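Side-chain contacts in 3,4-dihydroxybenzoate decarboxylase (Enterobacter cloacae, PDB 5NY5), which probably catalyses the reversible decarboxylation of 3,4-dihydroxybenzoate to catechol as a UbiD-family enzyme that uses prenylated flavin and a manganese ion: residues A186-E191 and C221-T226; D213-I218 and G235-L240; L333-S338 and A390-L395. All blocks are in the same frame, centred on the assembly; numbering follows the deposited sequence.

Interaction 1 of 3, residues A186-E191 and C221-T226; sequences AGRHIE and CFEAPT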
loop_
_atom_site.group_PDB
_atom_site.type_symbol
_atom_site.label_atom_id
_atom_site.label_comp_id
_atom_site.label_asym_id
_atom_site.label_seq_id
_atom_site.Cartn_x
_atom_site.Cartn_y
_atom_site.Cartn_z
ATOM N N ALA A 186 1.391 4.015 38.089
ATOM C CA ALA A 186 0.347 5.017 38.232
ATOM C C ALA A 186 -1.021 4.405 37.956
ATOM O O ALA A 186 -1.171 3.517 37.113
ATOM C CB ALA A 186 0.600 6.190 37.284
ATOM N N GLY A 187 -2.026 4.881 38.690
ATOM C CA GLY A 187 -3.384 4.420 38.516
ATOM C C GLY A 187 -3.776 3.216 39.345
ATOM O O GLY A 187 -4.958 2.852 39.352
ATOM N N ARG A 188 -2.834 2.582 40.035
ATOM C CA ARG A 188 -3.158 1.464 40.907
ATOM C C ARG A 188 -3.446 1.967 42.319
ATOM O O ARG A 188 -3.023 3.055 42.716
ATOM C CB ARG A 188 -2.021 0.441 40.924
ATOM C CG ARG A 188 -2.442 -0.958 41.362
ATOM C CD ARG A 188 -2.401 -1.943 40.201
ATOM N NE ARG A 188 -2.522 -3.325 40.657
ATOM C CZ ARG A 188 -3.572 -4.106 40.430
ATOM N NH1 ARG A 188 -4.605 -3.649 39.735
ATOM N NH2 ARG A 188 -3.586 -5.351 40.890
ATOM N N HIS A 189 -4.178 1.148 43.080
ATOM C CA HIS A 189 -4.692 1.590 44.374
ATOM C C HIS A 189 -3.568 1.967 45.330
ATOM O O HIS A 189 -3.664 2.975 46.040
ATOM C CB HIS A 189 -5.572 0.502 44.988
ATOM C CG HIS A 189 -6.843 0.255 44.238
ATOM N ND1 HIS A 189 -7.145 0.888 43.052
ATOM C CD2 HIS A 189 -7.894 -0.557 44.508
ATOM C CE1 HIS A 189 -8.325 0.477 42.622
ATOM N NE2 HIS A 189 -8.800 -0.400 43.488
ATOM N N ILE A 190 -2.493 1.177 45.363
ATOM C CA ILE A 190 -1.411 1.456 46.303
ATOM C C ILE A 190 -0.729 2.776 45.964
ATOM O O ILE A 190 -0.222 3.468 46.856
ATOM C CB ILE A 190 -0.411 0.283 46.335
ATOM C CG1 ILE A 190 0.675 0.528 47.385
ATOM C CG2 ILE A 190 0.202 0.053 44.962
ATOM C CD1 ILE A 190 1.704 -0.569 47.469
ATOM N N GLU A 191 -0.717 3.162 44.688
ATOM C CA GLU A 191 -0.183 4.470 44.325
ATOM C C GLU A 191 -1.112 5.585 44.786
ATOM O O GLU A 191 -0.652 6.606 45.312
ATOM C CB GLU A 191 0.047 4.545 42.817
ATOM C CG GLU A 191 0.430 5.927 42.305
ATOM C CD GLU A 191 1.812 6.373 42.753
ATOM O OE1 GLU A 191 2.547 5.563 43.354
ATOM O OE2 GLU A 191 2.167 7.543 42.502
ATOM N N CYS A 221 -1.620 -11.808 40.237
ATOM C CA CYS A 221 -1.465 -11.060 38.998
ATOM C C CYS A 221 -2.772 -10.872 38.241
ATOM O O CYS A 221 -2.790 -10.145 37.244
ATOM C CB CYS A 221 -0.445 -11.752 38.094
ATOM S SG CYS A 221 1.207 -11.853 38.807
ATOM N N PHE A 222 -3.856 -11.495 38.686
ATOM C CA PHE A 222 -5.144 -11.363 38.028
ATOM C C PHE A 222 -5.934 -10.195 38.614
ATOM O O PHE A 222 -5.633 -9.685 39.696
ATOM C CB PHE A 222 -5.947 -12.657 38.155
ATOM C CG PHE A 222 -5.421 -13.780 37.311
ATOM C CD1 PHE A 222 -4.248 -14.428 37.650
ATOM C CD2 PHE A 222 -6.105 -14.193 36.182
ATOM C CE1 PHE A 222 -3.764 -15.460 36.879
ATOM C CE2 PHE A 222 -5.626 -15.228 35.407
ATOM C CZ PHE A 222 -4.453 -15.861 35.756
ATOM N N GLU A 223 -6.956 -9.770 37.874
ATOM C CA GLU A 223 -7.839 -8.711 38.341
ATOM C C GLU A 223 -8.805 -9.262 39.379
ATOM O O GLU A 223 -9.493 -10.258 39.132
ATOM C CB GLU A 223 -8.609 -8.093 37.173
ATOM C CG GLU A 223 -7.899 -6.922 36.515
ATOM C CD GLU A 223 -7.773 -5.724 37.440
ATOM O OE1 GLU A 223 -8.623 -5.578 38.345
ATOM O OE2 GLU A 223 -6.825 -4.930 37.265
ATOM N N ALA A 224 -8.852 -8.616 40.538
ATOM C CA ALA A 224 -9.699 -9.059 41.628
ATOM C C ALA A 224 -10.697 -7.973 42.003
ATOM O O ALA A 224 -10.421 -6.783 41.823
ATOM C CB ALA A 224 -8.863 -9.425 42.861
ATOM N N PRO A 225 -11.869 -8.349 42.522
ATOM C CA PRO A 225 -12.817 -7.337 43.012
ATOM C C PRO A 225 -12.305 -6.605 44.243
ATOM O O PRO A 225 -11.151 -6.781 44.644
ATOM C CB PRO A 225 -14.072 -8.160 43.331
ATOM C CG PRO A 225 -13.569 -9.558 43.534
ATOM C CD PRO A 225 -12.431 -9.708 42.576
ATOM N N THR A 226 -13.150 -5.776 44.851
ATOM C CA THR A 226 -12.799 -5.067 46.076
ATOM C C THR A 226 -13.941 -5.215 47.067
ATOM O O THR A 226 -15.084 -4.863 46.758
ATOM C CB THR A 226 -12.504 -3.588 45.809
ATOM O OG1 THR A 226 -11.286 -3.469 45.065
ATOM C CG2 THR A 226 -12.356 -2.835 47.121
#
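Arg188 and Glu223 face one another across a wide backbone separation, their CA atoms 11.5 Å apart, while His189 and Thr226 are similarly spaced at 10.6 Å. This is the prenylated-FMN and manganese site of a UbiD-type decarboxylase, here without its ligands: Arg188, His189, Phe222 and Glu223 all bind the flavin in a cofactor-bound structure of this protein, and His189 also ligates manganese. Segment 186-191 leads into helix 189-199, with Arg188 at its N-cap position, whereas 221-226 is an irregular loop between helices 214-219 and 234-241. The gap is bridged by the side chains of Arg188 and Glu223. With CG of Arg188 swung away from the backbone N (chi1 -159°) and a bend at chi2, the guanidinium reaches toward Glu223. Glu223, also bent at chi2, slides past it in the opposite direction, and Arg188 NH1 forms a salt bridge with Glu223 OE2 at 3.6 Å. With the guanidinium and carboxylate planes 84° apart, this pairing is ionic and lacks the two-pronged geometry of coplanar groups. The manganese ligands Asp166 and Glu233 lie about 4 Å from the Arg188 side chain, and Arg188 NH2 has a long, weak ion pair with Glu233. Beyond the salt bridge the contact thins out: Thr226 OG1 lies at the edge of the imidazole ring, near its plane, 4.3 Å from His189 NE2, too far for a hydrogen bond.

Interaction 2 of 3, residues D213-I218 and G235-L240; sequences DPAIYI and GVAGAL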
loop_
_atom_site.group_PDB
_atom_site.type_symbol
_atom_site.label_atom_id
_atom_site.label_comp_id
_atom_site.label_asym_id
_atom_site.label_seq_id
_atom_site.Cartn_x
_atom_site.Cartn_y
_atom_site.Cartn_z
ATOM N N ASP A 213 3.650 -19.522 48.600
ATOM C CA ASP A 213 2.974 -20.496 47.764
ATOM C C ASP A 213 2.895 -19.957 46.336
ATOM O O ASP A 213 2.453 -18.817 46.135
ATOM C CB ASP A 213 1.570 -20.758 48.318
ATOM C CG ASP A 213 0.866 -21.931 47.651
ATOM O OD1 ASP A 213 1.332 -22.416 46.603
ATOM O OD2 ASP A 213 -0.178 -22.366 48.181
ATOM N N PRO A 214 3.342 -20.715 45.333
ATOM C CA PRO A 214 3.181 -20.255 43.945
ATOM C C PRO A 214 1.757 -19.872 43.599
ATOM O O PRO A 214 1.549 -19.003 42.743
ATOM C CB PRO A 214 3.658 -21.462 43.130
ATOM C CG PRO A 214 4.654 -22.118 44.011
ATOM C CD PRO A 214 4.160 -21.936 45.419
ATOM N N ALA A 215 0.766 -20.483 44.253
ATOM C CA ALA A 215 -0.620 -20.091 44.028
ATOM C C ALA A 215 -0.842 -18.624 44.373
ATOM O O ALA A 215 -1.630 -17.937 43.715
ATOM C CB ALA A 215 -1.557 -20.981 44.844
ATOM N N ILE A 216 -0.148 -18.122 45.394
ATOM C CA ILE A 216 -0.296 -16.719 45.763
ATOM C C ILE A 216 0.333 -15.823 44.706
ATOM O O ILE A 216 -0.294 -14.875 44.219
ATOM C CB ILE A 216 0.308 -16.460 47.154
ATOM C CG1 ILE A 216 -0.439 -17.266 48.219
ATOM C CG2 ILE A 216 0.274 -14.979 47.475
ATOM C CD1 ILE A 216 0.020 -16.989 49.636
ATOM N N TYR A 217 1.583 -16.107 44.336
ATOM C CA TYR A 217 2.265 -15.304 43.326
ATOM C C TYR A 217 1.487 -15.281 42.015
ATOM O O TYR A 217 1.376 -14.234 41.369
ATOM C CB TYR A 217 3.675 -15.845 43.094
ATOM C CG TYR A 217 4.733 -15.279 44.013
ATOM C CD1 TYR A 217 4.869 -13.910 44.189
ATOM C CD2 TYR A 217 5.603 -16.116 44.697
ATOM C CE1 TYR A 217 5.841 -13.391 45.021
ATOM C CE2 TYR A 217 6.576 -15.605 45.533
ATOM C CZ TYR A 217 6.691 -14.245 45.693
ATOM O OH TYR A 217 7.658 -13.738 46.525
ATOM N N ILE A 218 0.934 -16.426 41.614
ATOM C CA ILE A 218 0.251 -16.518 40.328
ATOM C C ILE A 218 -1.101 -15.821 40.391
ATOM O O ILE A 218 -1.452 -15.030 39.509
ATOM C CB ILE A 218 0.110 -17.991 39.906
ATOM C CG1 ILE A 218 1.487 -18.599 39.634
ATOM C CG2 ILE A 218 -0.787 -18.117 38.688
ATOM C CD1 ILE A 218 1.461 -20.095 39.423
ATOM N N GLY A 235 -7.668 -14.149 47.222
ATOM C CA GLY A 235 -8.771 -15.084 47.111
ATOM C C GLY A 235 -8.570 -16.145 46.054
ATOM O O GLY A 235 -9.162 -17.225 46.153
ATOM N N VAL A 236 -7.747 -15.863 45.044
ATOM C CA VAL A 236 -7.470 -16.855 44.012
ATOM C C VAL A 236 -6.663 -18.008 44.593
ATOM O O VAL A 236 -6.987 -19.183 44.382
ATOM C CB VAL A 236 -6.746 -16.201 42.822
ATOM C CG1 VAL A 236 -6.673 -17.164 41.648
ATOM C CG2 VAL A 236 -7.444 -14.912 42.422
ATOM N N ALA A 237 -5.605 -17.688 45.341
ATOM C CA ALA A 237 -4.790 -18.729 45.958
ATOM C C ALA A 237 -5.608 -19.570 46.928
ATOM O O ALA A 237 -5.491 -20.802 46.944
ATOM C CB ALA A 237 -3.593 -18.105 46.672
ATOM N N GLY A 238 -6.445 -18.923 47.743
ATOM C CA GLY A 238 -7.315 -19.671 48.633
ATOM C C GLY A 238 -8.247 -20.605 47.886
ATOM O O GLY A 238 -8.514 -21.722 48.333
ATOM N N ALA A 239 -8.748 -20.162 46.732
ATOM C CA ALA A 239 -9.602 -21.028 45.926
ATOM C C ALA A 239 -8.796 -22.144 45.274
ATOM O O ALA A 239 -9.280 -23.275 45.148
ATOM C CB ALA A 239 -10.332 -20.205 44.868
ATOM N N LEU A 240 -7.564 -21.846 44.856
ATOM C CA LEU A 240 -6.729 -22.860 44.223
ATOM C C LEU A 240 -6.320 -23.953 45.201
ATOM O O LEU A 240 -6.066 -25.089 44.783
ATOM C CB LEU A 240 -5.492 -22.205 43.612
ATOM C CG LEU A 240 -5.715 -21.427 42.317
ATOM C CD1 LEU A 240 -4.638 -20.375 42.140
ATOM C CD2 LEU A 240 -5.733 -22.374 41.130
#
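Ala237 and Leu240, one turn apart on helix 234-241, face Ala215 and Ile216 of helix 214-219 in a close helix-helix packing within the Rift-related part of the UbiD fold. The axes of the two short helical segments approach to 7.9 Å at an angle of 140°, running roughly antiparallel. Along 235-240, Val236 comes first and packs on Val101 of helix 93-101. Ala237 follows at the closest point, its CA 4.8 Å from that of Ala215, a spacing made possible by the small side chain on each helix; the two methyls meet at 4.0 Å, CB to CB. The methyl of Ala237 rests against backbone as well as side chain: its CB is 3.6 Å from Ala215 O and equally near Ile216 CG1. Although Ile216 points its CB away from this helix, CG1 stands anti to the carbonyl carbon (chi1 -63°) and thereby swings back to Ala237. Leu240 closes the row, its CD1 resting 4.1 Å from Ala215 CB while the same side chain also packs on His96 and Ala100. Next in sequence, Arg241 adds a polar tie, its NH2 forming a salt bridge with Asp213 OD1. That oxygen also N-caps helix 214-219, taking the hydrogen bond of Ala215 N at 3.1 Å from well above the carboxylate plane.

Interaction 3 of 3, residues L333-S338 and A390-L395; sequences LPTEAS and ATYSEL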
loop_
_atom_site.group_PDB
_atom_site.type_symbol
_atom_site.label_atom_id
_atom_site.label_comp_id
_atom_site.label_asym_id
_atom_site.label_seq_id
_atom_site.Cartn_x
_atom_site.Cartn_y
_atom_site.Cartn_z
ATOM N N LEU A 333 -0.318 -15.769 31.989
ATOM C CA LEU A 333 -1.563 -16.391 32.433
ATOM C C LEU A 333 -2.689 -15.381 32.600
ATOM O O LEU A 333 -3.811 -15.666 32.146
ATOM C CB LEU A 333 -1.315 -17.186 33.718
ATOM C CG LEU A 333 -0.517 -18.478 33.542
ATOM C CD1 LEU A 333 -0.272 -19.149 34.879
ATOM C CD2 LEU A 333 -1.248 -19.417 32.600
ATOM N N PRO A 334 -2.485 -14.209 33.217
ATOM C CA PRO A 334 -3.553 -13.198 33.186
ATOM C C PRO A 334 -3.898 -12.747 31.778
ATOM O O PRO A 334 -5.077 -12.538 31.470
ATOM C CB PRO A 334 -2.974 -12.049 34.021
ATOM C CG PRO A 334 -1.958 -12.680 34.884
ATOM C CD PRO A 334 -1.362 -13.780 34.067
ATOM N N THR A 335 -2.892 -12.592 30.916
ATOM C CA THR A 335 -3.143 -12.160 29.545
ATOM C C THR A 335 -4.057 -13.139 28.822
ATOM O O THR A 335 -5.073 -12.743 28.241
ATOM C CB THR A 335 -1.820 -12.011 28.795
ATOM O OG1 THR A 335 -0.953 -11.134 29.523
ATOM C CG2 THR A 335 -2.058 -11.442 27.408
ATOM N N GLU A 336 -3.718 -14.427 28.862
ATOM C CA GLU A 336 -4.526 -15.430 28.178
ATOM C C GLU A 336 -5.932 -15.501 28.754
ATOM O O GLU A 336 -6.910 -15.635 28.010
ATOM C CB GLU A 336 -3.849 -16.794 28.270
ATOM C CG GLU A 336 -2.450 -16.822 27.698
ATOM C CD GLU A 336 -1.691 -18.068 28.087
ATOM O OE1 GLU A 336 -2.311 -18.989 28.661
ATOM O OE2 GLU A 336 -0.472 -18.128 27.825
ATOM N N ALA A 337 -6.052 -15.412 30.079
ATOM C CA ALA A 337 -7.353 -15.571 30.719
ATOM C C ALA A 337 -8.319 -14.473 30.292
ATOM O O ALA A 337 -9.465 -14.748 29.919
ATOM C CB ALA A 337 -7.188 -15.585 32.237
ATOM N N SER A 338 -7.871 -13.217 30.337
ATOM C CA SER A 338 -8.748 -12.112 29.968
ATOM C C SER A 338 -9.072 -12.135 28.478
ATOM O O SER A 338 -10.198 -11.820 28.079
ATOM C CB SER A 338 -8.112 -10.782 30.367
ATOM O OG SER A 338 -6.823 -10.644 29.803
ATOM N N ALA A 390 -7.941 -5.269 21.757
ATOM C CA ALA A 390 -8.712 -4.353 22.586
ATOM C C ALA A 390 -8.632 -4.728 24.058
ATOM O O ALA A 390 -8.639 -3.845 24.923
ATOM C CB ALA A 390 -10.166 -4.333 22.121
ATOM N N THR A 391 -8.541 -6.025 24.359
ATOM C CA THR A 391 -8.507 -6.493 25.740
ATOM C C THR A 391 -7.162 -6.221 26.403
ATOM O O THR A 391 -7.115 -5.775 27.553
ATOM C CB THR A 391 -8.825 -7.987 25.791
ATOM O OG1 THR A 391 -10.066 -8.233 25.120
ATOM C CG2 THR A 391 -8.935 -8.461 27.222
ATOM N N TYR A 392 -6.063 -6.486 25.705
ATOM C CA TYR A 392 -4.721 -6.324 26.257
ATOM C C TYR A 392 -3.969 -5.339 25.369
ATOM O O TYR A 392 -3.344 -5.728 24.380
ATOM C CB TYR A 392 -4.007 -7.671 26.355
ATOM C CG TYR A 392 -2.894 -7.698 27.373
ATOM C CD1 TYR A 392 -3.165 -7.922 28.717
ATOM C CD2 TYR A 392 -1.573 -7.501 26.995
ATOM C CE1 TYR A 392 -2.150 -7.948 29.655
ATOM C CE2 TYR A 392 -0.552 -7.525 27.924
ATOM C CZ TYR A 392 -0.845 -7.747 29.251
ATOM O OH TYR A 392 0.170 -7.770 30.179
ATOM N N SER A 393 -4.023 -4.056 25.733
ATOM C CA SER A 393 -3.493 -3.011 24.866
ATOM C C SER A 393 -1.978 -3.063 24.734
ATOM O O SER A 393 -1.431 -2.453 23.809
ATOM C CB SER A 393 -3.924 -1.633 25.377
ATOM O OG SER A 393 -3.420 -1.383 26.674
ATOM N N GLU A 394 -1.287 -3.770 25.623
ATOM C CA GLU A 394 0.160 -3.890 25.512
ATOM C C GLU A 394 0.588 -4.981 24.540
ATOM O O GLU A 394 1.790 -5.168 24.336
ATOM C CB GLU A 394 0.770 -4.133 26.891
ATOM C CG GLU A 394 0.763 -2.888 27.764
ATOM C CD GLU A 394 0.988 -3.191 29.230
ATOM O OE1 GLU A 394 0.881 -4.371 29.618
ATOM O OE2 GLU A 394 1.268 -2.244 29.994
ATOM N N LEU A 395 -0.358 -5.698 23.943
ATOM C CA LEU A 395 -0.036 -6.607 22.858
ATOM C C LEU A 395 0.448 -5.831 21.640
ATOM O O LEU A 395 0.020 -4.704 21.385
ATOM C CB LEU A 395 -1.256 -7.442 22.479
ATOM C CG LEU A 395 -1.520 -8.698 23.298
ATOM C CD1 LEU A 395 -2.948 -9.158 23.097
ATOM C CD2 LEU A 395 -0.545 -9.785 22.883
#
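Thr335 of helix 324-346 lies across one face of the Tyr392 ring, the two side chains meeting at about a right angle where 390-395 leaves helix 380-391 in the UbiD C-terminal domain. From the start of the side chain, Thr335 CB stands 4.2 Å from Tyr392 CE1, near the rim of the ring. The branches then divide the face between them. OG1 lies anti to the carbonyl carbon (chi1 -55°), which leaves CG2 anti to the backbone N, where it makes a CH-pi contact, 3.8 Å from the centroid of the Tyr392 ring and only 11° off its normal. OG1 sits over the phenol end of the same face, 3.4 Å from Tyr392 CZ, yet it is within hydrogen-bonding reach of Ala331 O, one turn earlier, and of Gly362 O. Its one proton can serve one of these carbonyls at a time. Tyr392 OH likewise has its polar partner outside the contact: it is hydrogen-bonded to Lys363 NZ, which ties down the far end of the ring.

A turn further along, Ser338 meets Thr391. The methyl CG2 of Thr391 touches Ser338 O at 3.7 Å and is 4.0 Å from Ser338 OG, whereas Thr391 OG1 turns back to Ile387 O of its own helix.

Tyr392 is the first residue to leave helical geometry and begins a type I turn, hydrogen-bonded from Leu395 N to Tyr392 O, that leads into strand 397-401. The contact thus joins the end of helix 380-391 to the middle of helix 324-346, which also packs on strand 351-356 through Thr335 and Glu336; nearby, Ala390 and Ser393 touch a second subunit.

How the interactions relate
Interactions 1 and 2 interleave along the chain, their segments alternating in the order 186-191, 213-218, 221-226 and 235-240 within the Rift-related range, with centres 16 Å apart. Interaction 3 follows in series in the C-terminal range, 15 Å from interaction 1 and 20 Å from interaction 2. Helix 324-346 links all three: Phe222, a flavin-binding residue, packs its ring on Leu333, Pro334 and Ala337, with Phe222 CE2 3.6 Å from Ala337 CB, and Ile218 CG2 meets Leu333 CD1. The loop carrying Glu223 follows helix 214-219 and precedes helix 234-241 in the chain, and through Phe222 it rests on helix 324-346 of the C-terminal part.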